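Local coordinates for putative HpcE protein (Mycolicibacterium smegmatis, PDB 6V77) that is of unknown function but belongs to the fumarylacetoacetate hydrolase (FAH) family and holds a zinc ion between three acidic side chains, at residues R70-V75 with G234-T239; W120-V125 with G240-V245; R133-D138 with N220-L225; P192-L197 with R210-I215. All coordinates share one frame; numbering follows the deposited sequence.

Contact 1. Residues R70-V75 with G234-T239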
loop_
_atom_site.group_PDB
_atom_site.type_symbol
_atom_site.label_atom_id
_atom_site.label_comp_id
_atom_site.label_asym_id
_atom_site.label_seq_id
_atom_site.Cartn_x
_atom_site.Cartn_y
_atom_site.Cartn_z
ATOM N N ARG B 70 -2.251 1.528 6.958
ATOM C CA ARG B 70 -1.788 2.541 6.013
ATOM C C ARG B 70 -0.756 1.977 5.043
ATOM O O ARG B 70 -0.734 2.356 3.864
ATOM C CB ARG B 70 -1.228 3.730 6.790
ATOM C CG ARG B 70 -2.346 4.463 7.499
ATOM C CD ARG B 70 -1.830 5.342 8.627
ATOM N NE ARG B 70 -1.362 6.616 8.127
ATOM C CZ ARG B 70 -1.030 7.641 8.917
ATOM N NH1 ARG B 70 -1.125 7.524 10.239
ATOM N NH2 ARG B 70 -0.608 8.782 8.390
ATOM N N GLN B 71 0.125 1.099 5.529
ATOM C CA GLN B 71 1.165 0.490 4.717
ATOM C C GLN B 71 1.189 -0.992 5.041
ATOM O O GLN B 71 1.054 -1.361 6.211
ATOM C CB GLN B 71 2.545 1.097 5.009
ATOM C CG GLN B 71 2.592 2.594 4.696
ATOM C CD GLN B 71 3.892 3.264 5.132
ATOM O OE1 GLN B 71 4.495 4.016 4.351
ATOM N NE2 GLN B 71 4.332 3.001 6.367
ATOM N N VAL B 72 1.351 -1.820 4.008
ATOM C CA VAL B 72 1.496 -3.273 4.153
ATOM C C VAL B 72 2.836 -3.650 3.558
ATOM O O VAL B 72 3.080 -3.413 2.363
ATOM C CB VAL B 72 0.380 -4.035 3.425
ATOM C CG1 VAL B 72 0.630 -5.552 3.508
ATOM C CG2 VAL B 72 -0.990 -3.652 3.969
ATOM N N PHE B 73 3.679 -4.279 4.351
ATOM C CA PHE B 73 4.975 -4.741 3.875
ATOM C C PHE B 73 4.953 -6.252 3.795
ATOM O O PHE B 73 4.713 -6.923 4.801
ATOM C CB PHE B 73 6.081 -4.270 4.809
ATOM C CG PHE B 73 6.089 -2.799 4.954
ATOM C CD1 PHE B 73 6.674 -2.005 3.985
ATOM C CD2 PHE B 73 5.424 -2.199 6.014
ATOM C CE1 PHE B 73 6.666 -0.609 4.083
ATOM C CE2 PHE B 73 5.421 -0.783 6.139
ATOM C CZ PHE B 73 6.020 0.004 5.157
ATOM N N ALA B 74 5.218 -6.785 2.618
ATOM C CA ALA B 74 5.270 -8.238 2.462
ATOM C C ALA B 74 6.689 -8.618 2.076
ATOM O O ALA B 74 7.286 -7.987 1.197
ATOM C CB ALA B 74 4.263 -8.714 1.423
ATOM N N VAL B 75 7.222 -9.639 2.734
ATOM C CA VAL B 75 8.626 -10.002 2.634
ATOM C C VAL B 75 8.720 -11.293 1.834
ATOM O O VAL B 75 8.006 -12.260 2.126
ATOM C CB VAL B 75 9.242 -10.161 4.031
ATOM C CG1 VAL B 75 10.699 -10.585 3.937
ATOM C CG2 VAL B 75 9.085 -8.838 4.832
ATOM N N GLY B 234 -0.340 0.489 13.470
ATOM C CA GLY B 234 -1.336 -0.224 12.698
ATOM C C GLY B 234 -0.857 -0.785 11.369
ATOM O O GLY B 234 -1.603 -1.555 10.740
ATOM N N ASP B 235 0.369 -0.470 10.941
ATOM C CA ASP B 235 0.922 -1.081 9.731
ATOM C C ASP B 235 1.105 -2.586 9.924
ATOM O O ASP B 235 1.301 -3.077 11.037
ATOM C CB ASP B 235 2.288 -0.477 9.363
ATOM C CG ASP B 235 2.188 0.887 8.681
ATOM O OD1 ASP B 235 1.062 1.374 8.423
ATOM O OD2 ASP B 235 3.267 1.468 8.419
ATOM N N VAL B 236 1.092 -3.308 8.803
ATOM C CA VAL B 236 1.123 -4.769 8.787
ATOM C C VAL B 236 2.388 -5.232 8.078
ATOM O O VAL B 236 2.725 -4.714 7.003
ATOM C CB VAL B 236 -0.132 -5.335 8.092
ATOM C CG1 VAL B 236 0.071 -6.820 7.692
ATOM C CG2 VAL B 236 -1.328 -5.198 9.013
ATOM N N ILE B 237 3.080 -6.210 8.670
ATOM C CA ILE B 237 4.222 -6.863 8.030
ATOM C C ILE B 237 3.924 -8.351 7.904
ATOM O O ILE B 237 3.726 -9.035 8.918
ATOM C CB ILE B 237 5.529 -6.664 8.812
ATOM C CG1 ILE B 237 5.808 -5.186 9.052
ATOM C CG2 ILE B 237 6.698 -7.265 8.028
ATOM C CD1 ILE B 237 7.023 -5.004 9.974
ATOM N N PHE B 238 3.881 -8.842 6.659
ATOM C CA PHE B 238 3.890 -10.272 6.359
ATOM C C PHE B 238 5.354 -10.702 6.309
ATOM O O PHE B 238 6.077 -10.298 5.396
ATOM C CB PHE B 238 3.204 -10.510 5.016
ATOM C CG PHE B 238 1.708 -10.557 5.091
ATOM C CD1 PHE B 238 1.058 -11.803 5.219
ATOM C CD2 PHE B 238 0.943 -9.404 5.003
ATOM C CE1 PHE B 238 -0.327 -11.869 5.277
ATOM C CE2 PHE B 238 -0.439 -9.467 5.060
ATOM C CZ PHE B 238 -1.071 -10.698 5.202
ATOM N N THR B 239 5.808 -11.486 7.299
ATOM C CA THR B 239 7.250 -11.611 7.534
ATOM C C THR B 239 7.937 -12.630 6.636
ATOM O O THR B 239 9.172 -12.749 6.702
ATOM C CB THR B 239 7.551 -11.961 9.001
ATOM O OG1 THR B 239 6.909 -13.198 9.364
ATOM C CG2 THR B 239 7.095 -10.830 9.931
HETATM O O HOH W 1 -1.259 1.962 9.683
#
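Strands 72-75 and 236-238 lie side by side in parallel, axes 4.7 Å apart and 12° from exact alignment, with Val72 facing Val236, Phe73 facing Ile237 and Ala74 facing Phe238. Phe73 uses both backbone polar atoms, giving its N to Val236 O (2.9 Å) and taking Phe238 N on its O; Gln71 O and Val75 N extend the ladder to Val236 N and Phe238 O. Just before the strands, Asp235 binds Gln71 twice. Gln71 N comes to Asp235 OD1 from above the carboxylate plane (3.1 Å), while the Gln71 side chain, extended beyond CG (chi2 173°), brings NE2 to the syn side of Asp235 OD2 (2.8 Å). A water joins OD1 to Arg70 N, and Tyr232 N also binds OD2. Phe73 turns the CE2 edge of its ring to Asp235 OD2 (3.9 Å). On the face of the sheet bearing Val72, Val236 and Phe238, Val72 CG1 meets the edge of the Phe238 ring at CD2 (4.1 Å). Helix 218-226 covers Phe73 and Ile237 on the other face, and Phe100 of the second subunit meets the Phe73 ring. The pair belongs to the large mixed sheet of this FAH-family fold, where strand 236-238 lies between 72-76 and the zinc-binding strand 118-128.

Contact 2. Residues W120-V125 with G240-V245. With ZN (zinc ion), chain L.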
loop_
_atom_site.group_PDB
_atom_site.type_symbol
_atom_site.label_atom_id
_atom_site.label_comp_id
_atom_site.label_asym_id
_atom_site.label_seq_id
_atom_site.Cartn_x
_atom_site.Cartn_y
_atom_site.Cartn_z
ATOM N N TRP B 120 0.057 -21.540 -1.502
ATOM C CA TRP B 120 -0.090 -21.228 -0.082
ATOM C C TRP B 120 1.242 -20.775 0.508
ATOM O O TRP B 120 2.310 -21.206 0.063
ATOM C CB TRP B 120 -0.579 -22.465 0.684
ATOM C CG TRP B 120 0.329 -23.669 0.472
ATOM C CD1 TRP B 120 1.434 -24.003 1.209
ATOM C CD2 TRP B 120 0.224 -24.660 -0.562
ATOM N NE1 TRP B 120 2.007 -25.144 0.707
ATOM C CE2 TRP B 120 1.291 -25.563 -0.384
ATOM C CE3 TRP B 120 -0.671 -24.871 -1.618
ATOM C CZ2 TRP B 120 1.486 -26.657 -1.210
ATOM C CZ3 TRP B 120 -0.473 -25.972 -2.446
ATOM C CH2 TRP B 120 0.594 -26.852 -2.234
ATOM N N GLU B 121 1.164 -19.933 1.559
ATOM C CA GLU B 121 2.356 -19.424 2.259
ATOM C C GLU B 121 1.931 -19.019 3.679
ATOM O O GLU B 121 1.456 -17.897 3.867
ATOM C CB GLU B 121 2.971 -18.223 1.523
ATOM C CG GLU B 121 3.487 -18.469 0.085
ATOM C CD GLU B 121 4.456 -17.397 -0.413
ATOM O OE1 GLU B 121 4.511 -16.318 0.209
ATOM O OE2 GLU B 121 5.179 -17.632 -1.399
ATOM N N VAL B 122 2.120 -19.899 4.672
ATOM C CA VAL B 122 1.846 -19.484 6.055
ATOM C C VAL B 122 2.876 -18.447 6.474
ATOM O O VAL B 122 4.068 -18.575 6.164
ATOM C CB VAL B 122 1.851 -20.673 7.039
ATOM C CG1 VAL B 122 3.165 -21.462 6.998
ATOM C CG2 VAL B 122 1.607 -20.186 8.482
ATOM N N GLU B 123 2.428 -17.394 7.171
ATOM C CA GLU B 123 3.374 -16.380 7.622
ATOM C C GLU B 123 2.998 -15.850 8.996
ATOM O O GLU B 123 1.817 -15.764 9.350
ATOM C CB GLU B 123 3.453 -15.194 6.655
ATOM C CG GLU B 123 3.664 -15.622 5.210
ATOM C CD GLU B 123 4.326 -14.580 4.356
ATOM O OE1 GLU B 123 4.571 -13.449 4.825
ATOM O OE2 GLU B 123 4.620 -14.927 3.208
ATOM N N LEU B 124 4.025 -15.482 9.762
ATOM C CA LEU B 124 3.818 -14.655 10.942
ATOM C C LEU B 124 3.515 -13.235 10.490
ATOM O O LEU B 124 4.239 -12.674 9.658
ATOM C CB LEU B 124 5.058 -14.665 11.834
ATOM C CG LEU B 124 4.987 -13.729 13.049
ATOM C CD1 LEU B 124 3.976 -14.252 14.037
ATOM C CD2 LEU B 124 6.360 -13.626 13.706
ATOM N N VAL B 125 2.429 -12.668 11.005
ATOM C CA VAL B 125 2.031 -11.292 10.714
ATOM C C VAL B 125 2.325 -10.449 11.944
ATOM O O VAL B 125 2.018 -10.859 13.069
ATOM C CB VAL B 125 0.542 -11.215 10.330
ATOM C CG1 VAL B 125 0.114 -9.762 10.124
ATOM C CG2 VAL B 125 0.294 -11.992 9.049
ATOM N N GLY B 240 7.187 -13.347 5.801
ATOM C CA GLY B 240 7.770 -14.350 4.923
ATOM C C GLY B 240 7.281 -15.751 5.237
ATOM O O GLY B 240 6.722 -15.979 6.312
ATOM N N THR B 241 7.464 -16.690 4.299
ATOM C CA THR B 241 6.968 -18.047 4.496
ATOM C C THR B 241 8.099 -19.075 4.460
ATOM O O THR B 241 9.057 -18.929 3.693
ATOM C CB THR B 241 5.922 -18.428 3.427
ATOM O OG1 THR B 241 5.193 -19.572 3.872
ATOM C CG2 THR B 241 6.559 -18.736 2.083
ATOM N N PRO B 242 8.000 -20.131 5.262
ATOM C CA PRO B 242 8.990 -21.213 5.222
ATOM C C PRO B 242 8.802 -22.082 3.976
ATOM O O PRO B 242 7.940 -21.834 3.130
ATOM C CB PRO B 242 8.714 -22.006 6.511
ATOM C CG PRO B 242 7.272 -21.740 6.821
ATOM C CD PRO B 242 7.003 -20.318 6.329
ATOM N N SER B 243 9.634 -23.103 3.872
ATOM C CA SER B 243 9.595 -23.976 2.702
ATOM C C SER B 243 8.319 -24.820 2.689
ATOM O O SER B 243 7.543 -24.861 3.652
ATOM C CB SER B 243 10.823 -24.874 2.670
ATOM O OG SER B 243 10.736 -25.859 3.685
ATOM N N GLY B 244 8.111 -25.517 1.573
ATOM C CA GLY B 244 6.931 -26.337 1.394
ATOM C C GLY B 244 5.874 -25.739 0.490
ATOM O O GLY B 244 4.818 -26.367 0.299
ATOM N N VAL B 245 6.112 -24.564 -0.096
ATOM C CA VAL B 245 5.085 -24.021 -0.980
ATOM C C VAL B 245 4.929 -24.927 -2.203
ATOM O O VAL B 245 5.817 -25.715 -2.559
ATOM C CB VAL B 245 5.385 -22.570 -1.393
ATOM C CG1 VAL B 245 5.722 -21.734 -0.172
ATOM C CG2 VAL B 245 6.484 -22.502 -2.460
HETATM ZN ZN ZN L . 5.164 -14.403 1.173
HETATM O O HOH W 2 5.467 -12.482 2.089
HETATM O O HOH W 3 6.907 -15.835 9.038
#
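Thr241 sets OG1 anti to its backbone N (chi1 -163°), which aims the hydroxyl at Val122 O, and Glu123, with CG beside its own N and the chain extended beyond it (chi2 -155°), carries OE1 to Gly240 N. Thr241 OG1 donates to Val122 O at 2.7 Å and has a second partner in Gln207. Gly240 N reaches Glu123 OE1 at 2.8 Å from well above the carboxylate plane, so the loop holds one oxygen of a carboxylate whose other oxygen, OE2, binds zinc at 2.2 Å. Two residues earlier, Glu121 points to the same side and reaches the ion through OE1, also at 2.2 Å; its OE2 forms a salt bridge with Arg156. Asp152 on neighbouring strand 144-155 and a water complete the modelled ligands, giving the acidic Glu-x-Glu plus Asp metal site of the FAH fold. Thr241 CG2 packs against Glu121 CD (3.5 Å), crossing that side chain at about a right angle. Val122 points away from the metal and lays CG1 against the Pro242 ring at CD (4.1 Å). A second water bridges Leu124 N and Gly240 O. At the far end the Trp120 indole meets Gly244 O edge-on, NE1 donating over 3.1 Å from above the carbonyl plane; Arg249 NE binds the same oxygen. Trp120 O, covered by Val245 CG1 (3.5 Å), is buried without a polar partner.

Contact 3. Residues R133-D138 with N220-L225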
loop_
_atom_site.group_PDB
_atom_site.type_symbol
_atom_site.label_atom_id
_atom_site.label_comp_id
_atom_site.label_asym_id
_atom_site.label_seq_id
_atom_site.Cartn_x
_atom_site.Cartn_y
_atom_site.Cartn_z
ATOM N N ARG B 133 10.736 6.408 11.807
ATOM C CA ARG B 133 11.892 6.169 10.965
ATOM C C ARG B 133 13.080 5.823 11.849
ATOM O O ARG B 133 13.175 6.286 12.987
ATOM C CB ARG B 133 12.220 7.414 10.121
ATOM C CG ARG B 133 11.149 7.742 9.084
ATOM C CD ARG B 133 11.562 8.934 8.209
ATOM N NE ARG B 133 10.464 9.300 7.321
ATOM C CZ ARG B 133 10.294 8.757 6.116
ATOM N NH1 ARG B 133 11.176 7.872 5.659
ATOM N NH2 ARG B 133 9.261 9.116 5.364
ATOM N N ASN B 134 13.984 5.004 11.317
ATOM C CA ASN B 134 15.221 4.639 12.009
ATOM C C ASN B 134 14.942 4.076 13.402
ATOM O O ASN B 134 15.524 4.504 14.411
ATOM C CB ASN B 134 16.168 5.838 12.082
ATOM C CG ASN B 134 16.379 6.468 10.734
ATOM O OD1 ASN B 134 16.945 5.840 9.825
ATOM N ND2 ASN B 134 15.879 7.681 10.567
ATOM N N ILE B 135 14.035 3.111 13.446
ATOM C CA ILE B 135 13.787 2.346 14.675
ATOM C C ILE B 135 14.951 1.382 14.896
ATOM O O ILE B 135 15.293 0.602 13.978
ATOM C CB ILE B 135 12.462 1.588 14.562
ATOM C CG1 ILE B 135 11.297 2.549 14.342
ATOM C CG2 ILE B 135 12.203 0.694 15.782
ATOM C CD1 ILE B 135 10.014 1.824 13.896
ATOM N N PRO B 136 15.600 1.404 16.055
ATOM C CA PRO B 136 16.773 0.548 16.251
ATOM C C PRO B 136 16.359 -0.895 16.410
ATOM O O PRO B 136 15.325 -1.204 17.010
ATOM C CB PRO B 136 17.415 1.093 17.533
ATOM C CG PRO B 136 16.321 1.828 18.219
ATOM C CD PRO B 136 15.439 2.385 17.149
ATOM N N GLU B 137 17.193 -1.786 15.869
ATOM C CA GLU B 137 16.870 -3.204 15.912
ATOM C C GLU B 137 16.713 -3.689 17.349
ATOM O O GLU B 137 15.808 -4.480 17.652
ATOM C CB GLU B 137 17.961 -3.988 15.175
ATOM C CG GLU B 137 17.634 -5.436 14.929
ATOM C CD GLU B 137 18.611 -6.111 13.972
ATOM O OE1 GLU B 137 19.142 -5.445 13.057
ATOM O OE2 GLU B 137 18.840 -7.321 14.133
ATOM N N ASP B 138 17.553 -3.195 18.269
ATOM C CA ASP B 138 17.497 -3.760 19.613
ATOM C C ASP B 138 16.291 -3.277 20.407
ATOM O O ASP B 138 16.078 -3.759 21.520
ATOM C CB ASP B 138 18.809 -3.497 20.377
ATOM C CG ASP B 138 19.110 -2.017 20.598
ATOM O OD1 ASP B 138 18.321 -1.143 20.203
ATOM O OD2 ASP B 138 20.169 -1.730 21.195
ATOM N N ASN B 220 14.972 -7.144 12.770
ATOM C CA ASN B 220 15.767 -6.681 11.643
ATOM C C ASN B 220 14.875 -6.115 10.547
ATOM O O ASN B 220 15.207 -5.095 9.936
ATOM C CB ASN B 220 16.620 -7.833 11.110
ATOM C CG ASN B 220 17.485 -7.419 9.943
ATOM O OD1 ASN B 220 17.069 -7.505 8.794
ATOM N ND2 ASN B 220 18.689 -6.939 10.235
ATOM N N LEU B 221 13.746 -6.774 10.277
ATOM C CA LEU B 221 12.791 -6.251 9.303
ATOM C C LEU B 221 12.333 -4.841 9.669
ATOM O O LEU B 221 12.296 -3.948 8.820
ATOM C CB LEU B 221 11.584 -7.178 9.209
ATOM C CG LEU B 221 11.821 -8.564 8.604
ATOM C CD1 LEU B 221 10.528 -9.378 8.712
ATOM C CD2 LEU B 221 12.302 -8.465 7.134
ATOM N N ILE B 222 11.944 -4.638 10.928
ATOM C CA ILE B 222 11.446 -3.328 11.353
ATOM C C ILE B 222 12.530 -2.273 11.194
ATOM O O ILE B 222 12.295 -1.194 10.631
ATOM C CB ILE B 222 10.922 -3.412 12.795
ATOM C CG1 ILE B 222 9.599 -4.205 12.810
ATOM C CG2 ILE B 222 10.803 -2.021 13.416
ATOM C CD1 ILE B 222 9.202 -4.683 14.219
ATOM N N ALA B 223 13.740 -2.571 11.677
ATOM C CA ALA B 223 14.861 -1.645 11.527
ATOM C C ALA B 223 15.123 -1.329 10.060
ATOM O O ALA B 223 15.237 -0.157 9.669
ATOM C CB ALA B 223 16.114 -2.236 12.182
ATOM N N TYR B 224 15.214 -2.370 9.232
ATOM C CA TYR B 224 15.523 -2.201 7.814
ATOM C C TYR B 224 14.471 -1.356 7.109
ATOM O O TYR B 224 14.802 -0.365 6.447
ATOM C CB TYR B 224 15.651 -3.580 7.155
ATOM C CG TYR B 224 15.978 -3.502 5.682
ATOM C CD1 TYR B 224 17.272 -3.236 5.261
ATOM C CD2 TYR B 224 14.993 -3.686 4.720
ATOM C CE1 TYR B 224 17.576 -3.144 3.908
ATOM C CE2 TYR B 224 15.288 -3.606 3.351
ATOM C CZ TYR B 224 16.586 -3.325 2.966
ATOM O OH TYR B 224 16.922 -3.240 1.640
ATOM N N LEU B 225 13.193 -1.732 7.239
ATOM C CA LEU B 225 12.125 -0.959 6.615
ATOM C C LEU B 225 12.188 0.508 7.037
ATOM O O LEU B 225 12.086 1.409 6.199
ATOM C CB LEU B 225 10.766 -1.547 6.976
ATOM C CG LEU B 225 10.448 -2.878 6.293
ATOM C CD1 LEU B 225 9.198 -3.468 6.898
ATOM C CD2 LEU B 225 10.306 -2.684 4.785
#
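The carboxylate of Glu137 and the amide of Asn220 stand almost perpendicular, their planes 88° apart, and Asn220 ND2 approaches Glu137 OE1 from above the carboxylate plane. The hydrogen bond from Asn220 ND2 to Glu137 OE1 is 3.2 Å long and bent (143° at the hydrogen), with OE1 itself tilted out of the amide plane. It marks the outer edge of a loop-on-helix contact in this FAH-family fold: the connection between strands 118-128 and 144-155 lies over helix 218-226, whose inner side chains Leu221, Ile222 and Leu225 rest on strands 72-76 and 236-238. Glu137 arrives with CG anti to its backbone N (chi1 -170°) and the chain extended, which lays its methylene carbons alongside the first turn of the helix, CG near Asn220 N; a negative charge beside this N-terminal turn probably interacts favourably with the helix dipole. In the middle, Ala223 brings the backbones close. Its CB touches Glu137 CB (3.9 Å), and its CA makes a CA-H...O contact with Ile135 O (3.4 Å). Ile135 points toward the helix and packs on Ile222. Behind it, the Ser226 side chain ties the end of the helix to the loop by a hydrogen bond between OG and Ile135 N, while Asn134 and Ser226 also pair through their backbones. The Ile135 methyls CG2 and CD1 meet Ile222 CG2 at 3.9 and 4.0 Å.

Contact 4. Residues P192-L197 with R210-I215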
loop_
_atom_site.group_PDB
_atom_site.type_symbol
_atom_site.label_atom_id
_atom_site.label_comp_id
_atom_site.label_asym_id
_atom_site.label_seq_id
_atom_site.Cartn_x
_atom_site.Cartn_y
_atom_site.Cartn_z
ATOM N N PRO B 192 9.398 -14.460 21.334
ATOM C CA PRO B 192 8.773 -13.870 20.145
ATOM C C PRO B 192 9.527 -14.144 18.870
ATOM O O PRO B 192 8.933 -14.079 17.788
ATOM C CB PRO B 192 8.780 -12.361 20.463
ATOM C CG PRO B 192 8.856 -12.280 21.919
ATOM C CD PRO B 192 9.633 -13.476 22.401
ATOM N N ASP B 193 10.815 -14.465 18.959
ATOM C CA ASP B 193 11.606 -14.752 17.771
ATOM C C ASP B 193 11.640 -16.234 17.441
ATOM O O ASP B 193 12.439 -16.653 16.595
ATOM C CB ASP B 193 13.033 -14.234 17.944
ATOM C CG ASP B 193 13.095 -12.720 18.017
ATOM O OD1 ASP B 193 12.508 -12.052 17.127
ATOM O OD2 ASP B 193 13.704 -12.198 18.979
ATOM N N ASP B 194 10.772 -17.038 18.063
ATOM C CA ASP B 194 10.889 -18.489 17.858
ATOM C C ASP B 194 9.498 -19.095 18.039
ATOM O O ASP B 194 9.194 -19.692 19.073
ATOM C CB ASP B 194 11.904 -19.101 18.828
ATOM C CG ASP B 194 12.135 -20.577 18.578
ATOM O OD1 ASP B 194 11.812 -21.052 17.466
ATOM O OD2 ASP B 194 12.632 -21.252 19.503
ATOM N N LEU B 195 8.657 -18.954 16.999
ATOM C CA LEU B 195 7.287 -19.453 17.007
ATOM C C LEU B 195 7.118 -20.553 15.961
ATOM O O LEU B 195 7.576 -20.407 14.828
ATOM C CB LEU B 195 6.295 -18.325 16.711
ATOM C CG LEU B 195 6.471 -17.088 17.608
ATOM C CD1 LEU B 195 5.603 -15.974 17.057
ATOM C CD2 LEU B 195 6.080 -17.461 19.021
ATOM N N GLU B 196 6.441 -21.639 16.335
ATOM C CA GLU B 196 6.169 -22.731 15.399
ATOM C C GLU B 196 5.000 -22.370 14.486
ATOM O O GLU B 196 3.947 -21.932 14.961
ATOM C CB GLU B 196 5.856 -24.014 16.177
ATOM C CG GLU B 196 5.566 -25.251 15.295
ATOM C CD GLU B 196 5.160 -26.443 16.133
ATOM O OE1 GLU B 196 4.185 -26.327 16.902
ATOM O OE2 GLU B 196 5.822 -27.498 16.048
ATOM N N LEU B 197 5.179 -22.552 13.173
ATOM C CA LEU B 197 4.124 -22.227 12.205
ATOM C C LEU B 197 4.053 -23.312 11.133
ATOM O O LEU B 197 5.028 -24.022 10.872
ATOM C CB LEU B 197 4.315 -20.833 11.562
ATOM C CG LEU B 197 5.366 -20.583 10.479
ATOM C CD1 LEU B 197 5.256 -19.144 9.970
ATOM C CD2 LEU B 197 6.788 -20.893 10.979
ATOM N N ARG B 210 9.811 -23.061 12.243
ATOM C CA ARG B 210 9.766 -22.124 13.360
ATOM C C ARG B 210 10.340 -20.796 12.896
ATOM O O ARG B 210 11.261 -20.765 12.079
ATOM C CB ARG B 210 10.555 -22.635 14.588
ATOM C CG ARG B 210 10.064 -23.981 15.160
ATOM C CD ARG B 210 10.710 -24.295 16.527
ATOM N NE ARG B 210 10.221 -23.409 17.581
ATOM C CZ ARG B 210 9.203 -23.695 18.389
ATOM N NH1 ARG B 210 8.816 -22.816 19.309
ATOM N NH2 ARG B 210 8.566 -24.855 18.270
ATOM N N THR B 211 9.784 -19.690 13.416
ATOM C CA THR B 211 10.266 -18.384 12.964
ATOM C C THR B 211 11.689 -18.086 13.405
ATOM O O THR B 211 12.242 -17.056 12.983
ATOM C CB THR B 211 9.358 -17.255 13.446
ATOM O OG1 THR B 211 9.395 -17.191 14.875
ATOM C CG2 THR B 211 7.930 -17.478 12.968
ATOM N N SER B 212 12.284 -18.925 14.256
ATOM C CA SER B 212 13.717 -18.831 14.499
ATOM C C SER B 212 14.526 -19.097 13.231
ATOM O O SER B 212 15.723 -18.786 13.200
ATOM C CB SER B 212 14.121 -19.809 15.613
ATOM O OG SER B 212 13.635 -21.106 15.314
ATOM N N GLN B 213 13.905 -19.644 12.184
ATOM C CA GLN B 213 14.563 -19.823 10.896
ATOM C C GLN B 213 14.426 -18.612 9.975
ATOM O O GLN B 213 14.822 -18.699 8.809
ATOM C CB GLN B 213 14.015 -21.075 10.176
ATOM C CG GLN B 213 14.307 -22.379 10.909
ATOM C CD GLN B 213 15.777 -22.535 11.209
ATOM O OE1 GLN B 213 16.175 -22.636 12.365
ATOM N NE2 GLN B 213 16.595 -22.545 10.171
ATOM N N LEU B 214 13.867 -17.494 10.443
ATOM C CA LEU B 214 13.820 -16.308 9.596
ATOM C C LEU B 214 15.242 -15.859 9.263
ATOM O O LEU B 214 16.109 -15.806 10.140
ATOM C CB LEU B 214 13.061 -15.167 10.301
ATOM C CG LEU B 214 11.532 -15.281 10.327
ATOM C CD1 LEU B 214 10.982 -14.306 11.359
ATOM C CD2 LEU B 214 10.946 -14.941 8.936
ATOM N N ILE B 215 15.494 -15.563 7.989
ATOM C CA ILE B 215 16.793 -15.012 7.615
ATOM C C ILE B 215 16.956 -13.626 8.218
ATOM O O ILE B 215 17.996 -13.287 8.790
ATOM C CB ILE B 215 16.938 -14.976 6.084
ATOM C CG1 ILE B 215 16.889 -16.390 5.505
ATOM C CG2 ILE B 215 18.235 -14.281 5.686
ATOM C CD1 ILE B 215 16.768 -16.421 3.972
HETATM O O HOH W 4 9.419 -14.533 15.149
HETATM O O HOH W 5 13.595 -14.983 14.293
#
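Asp194 OD1 is gripped by Arg210 NE and Ser212 OG, each at 2.8 Å, the two donors arriving from opposite faces of the carboxylate plane. Arg210 NE forms a salt bridge with the oxygen lying in its guanidinium plane, and the chain bend at chi3 (70°) turns NH1 back to the backbone, where it donates to Asp194 O at 3.2 Å. Arginine thus holds the aspartate side-on, through one side-chain and one main-chain oxygen, in the conformer described; Arg210 has a second. Glu196 N lies over the centre of one guanidinium face, with Glu196 CB over the same face, 3.5 Å from Arg210 NH2. The Glu196 carboxylate is instead bound by Thr266 and His208. Thr211 pairs with Leu195 twice: its N donates to Leu195 O at 2.7 Å, and its OG1, set between the backbone N and carbonyl carbon (chi1 64°), accepts Leu195 N at 2.9 Å. A water links the same hydroxyl to Pro192 O. Thr211 CG2 also touches Leu197 CD2 (4.1 Å), next to the core formed with Val122 and Ile265. Glu196 and Arg210 face each other as an antiparallel non-hydrogen-bonded pair, CA atoms 4.2 Å apart. The arrangement is the open end of a beta-hairpin, strands 196-201 and 204-210 at one margin of the five-stranded sheet, where the second strand passes into the 3-10 turn 211-213.

From the N terminus, residues 70-75 come first and wait for 234-239, so contact 1 closes the longest loop. Residues 120-125 lie within that loop but pair with 240-245, just beyond it; contacts 1 and 2 therefore cross, and their continuous second segments join strand 236-238 to the zinc site. Contact 3, 133-138 with 220-225, falls within both loops and sets helix 218-226, which packs on contact 1, beneath an outer connection. Contact 4 is innermost, a short hairpin closure between 192-197 and 210-215, and Leu195 and Leu197 pack on strand 118-128 of contact 2. Together the four tie the five-stranded sheet, the large mixed sheet and its covering helix.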